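Local coordinates for protein acyl-CoA dehydrogenase (Mycobacterium thermoresistibile, PDB 3NF4) that binds flavin adenine dinucleotide and probably catalyses the alpha,beta-dehydrogenation of acyl-CoA thioesters, at residues A294-A299 / T340-V345. Sequence-based numbering, arbitrary orientation.
Sequences ADMAAA and TDAVQV
M296 reaches from helix 289-315 across to D341, A342 and V345 of helix 321-346, and this one thioether chain makes every side-chain contact between the two segments. Its SD lies 3.8 Å from D341 CB and its CG 4.0 Å from the same carbon; toward M296 the aspartate offers its methylene, not its carboxylate. Beyond the sulfur, CE comes to 4.0 Å from A342 CB, while SD also approaches V345 CG2 at 4.3 Å, a looser apolar touch. The first two torsions carry the chain outward, CG anti to the carbonyl carbon and SD anti to CA; a bend at chi3 (54°) then turns the terminal methyl aside toward A342. D341 and V345 stand one helical turn apart, tied by the backbone bond from V345 N to D341 O, and the sulfur meets both.

The helices run nearly antiparallel, at 151°, as neighbours in the helical bundle of the acyl-CoA dehydrogenase C-terminal domain. Helix 247-274 packs against the same residues: A269 touches M296, A342 and V345, and L266 also meets the methionine. Neighbouring side chains meet other subunits: D295 forms a salt bridge to R378 of a third subunit, and Q344 is hydrogen-bonded to K365 and Q375 of a second. The contact illustrates how a long, flexible thioether can span a local axis separation of 10.9 Å: with only 137 Å² buried and no polar bond between the segments, their direct contact is probably held by dispersion and burial of apolar surface.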
loop_
_atom_site.group_PDB
_atom_site.type_symbol
_atom_site.label_atom_id
_atom_site.label_comp_id
_atom_site.label_asym_id
_atom_site.label_seq_id
_atom_site.Cartn_x
_atom_site.Cartn_y
_atom_site.Cartn_z
ATOM N N ALA A 294 -7.577 -13.627 4.793
ATOM C CA ALA A 294 -6.222 -14.193 4.620
ATOM C C ALA A 294 -5.144 -13.142 4.859
ATOM O O ALA A 294 -4.170 -13.423 5.567
ATOM C CB ALA A 294 -6.044 -14.868 3.209
ATOM N N ASP A 295 -5.319 -11.948 4.289
ATOM C CA ASP A 295 -4.355 -10.837 4.504
ATOM C C ASP A 295 -4.345 -10.321 5.942
ATOM O O ASP A 295 -3.283 -9.983 6.440
ATOM C CB ASP A 295 -4.553 -9.667 3.513
ATOM C CG ASP A 295 -4.065 -10.001 2.066
ATOM O OD1 ASP A 295 -3.029 -10.689 1.855
ATOM O OD2 ASP A 295 -4.737 -9.560 1.117
ATOM N N MET A 296 -5.506 -10.314 6.605
ATOM C CA MET A 296 -5.588 -10.050 8.053
ATOM C C MET A 296 -4.791 -11.089 8.908
ATOM O O MET A 296 -4.054 -10.701 9.844
ATOM C CB MET A 296 -7.066 -9.972 8.544
ATOM C CG MET A 296 -7.913 -8.810 7.925
ATOM S SD MET A 296 -9.742 -8.975 8.157
ATOM C CE MET A 296 -9.912 -9.179 9.934
ATOM N N ALA A 297 -4.933 -12.385 8.598
ATOM C CA ALA A 297 -4.253 -13.431 9.377
ATOM C C ALA A 297 -2.706 -13.359 9.228
ATOM O O ALA A 297 -1.974 -13.550 10.219
ATOM C CB ALA A 297 -4.801 -14.825 9.024
ATOM N N ALA A 298 -2.236 -13.101 8.006
ATOM C CA ALA A 298 -0.825 -12.847 7.716
ATOM C C ALA A 298 -0.237 -11.638 8.494
ATOM O O ALA A 298 0.892 -11.702 9.034
ATOM C CB ALA A 298 -0.625 -12.639 6.218
ATOM N N ALA A 299 -1.010 -10.556 8.572
ATOM C CA ALA A 299 -0.574 -9.368 9.300
ATOM C C ALA A 299 -0.375 -9.634 10.805
ATOM O O ALA A 299 0.660 -9.232 11.378
ATOM C CB ALA A 299 -1.543 -8.148 9.033
ATOM N N THR A 340 -9.643 -2.008 10.804
ATOM C CA THR A 340 -10.360 -1.362 9.701
ATOM C C THR A 340 -11.040 -2.354 8.720
ATOM O O THR A 340 -12.174 -2.128 8.278
ATOM C CB THR A 340 -9.418 -0.418 8.869
ATOM O OG1 THR A 340 -8.995 0.677 9.704
ATOM C CG2 THR A 340 -10.143 0.142 7.617
ATOM N N ASP A 341 -10.322 -3.418 8.370
ATOM C CA ASP A 341 -10.875 -4.535 7.590
ATOM C C ASP A 341 -11.859 -5.439 8.394
ATOM O O ASP A 341 -12.725 -6.077 7.802
ATOM C CB ASP A 341 -9.723 -5.394 7.024
ATOM C CG ASP A 341 -8.931 -4.683 5.905
ATOM O OD1 ASP A 341 -9.432 -3.727 5.272
ATOM O OD2 ASP A 341 -7.780 -5.076 5.659
ATOM N N ALA A 342 -11.741 -5.493 9.719
ATOM C CA ALA A 342 -12.697 -6.265 10.490
ATOM C C ALA A 342 -14.126 -5.641 10.488
ATOM O O ALA A 342 -15.113 -6.392 10.513
ATOM C CB ALA A 342 -12.191 -6.589 11.926
ATOM N N VAL A 343 -14.234 -4.306 10.480
ATOM C CA VAL A 343 -15.521 -3.612 10.355
ATOM C C VAL A 343 -16.069 -3.933 8.962
ATOM O O VAL A 343 -17.256 -4.187 8.795
ATOM C CB VAL A 343 -15.354 -2.059 10.500
ATOM C CG1 VAL A 343 -16.702 -1.301 10.258
ATOM C CG2 VAL A 343 -14.863 -1.745 11.865
ATOM N N GLN A 344 -15.181 -3.906 7.969
ATOM C CA GLN A 344 -15.512 -4.246 6.591
ATOM C C GLN A 344 -16.179 -5.650 6.447
ATOM O O GLN A 344 -17.218 -5.781 5.791
ATOM C CB GLN A 344 -14.249 -4.100 5.703
ATOM C CG GLN A 344 -14.508 -4.019 4.162
ATOM C CD GLN A 344 -15.301 -2.789 3.767
ATOM O OE1 GLN A 344 -15.315 -1.790 4.499
ATOM N NE2 GLN A 344 -15.991 -2.858 2.608
ATOM N N VAL A 345 -15.589 -6.673 7.077
ATOM C CA VAL A 345 -16.151 -8.046 7.120
ATOM C C VAL A 345 -17.611 -8.115 7.686
ATOM O O VAL A 345 -18.462 -8.817 7.134
ATOM C CB VAL A 345 -15.180 -9.020 7.853
ATOM C CG1 VAL A 345 -15.820 -10.363 8.107
ATOM C CG2 VAL A 345 -13.853 -9.181 7.050
#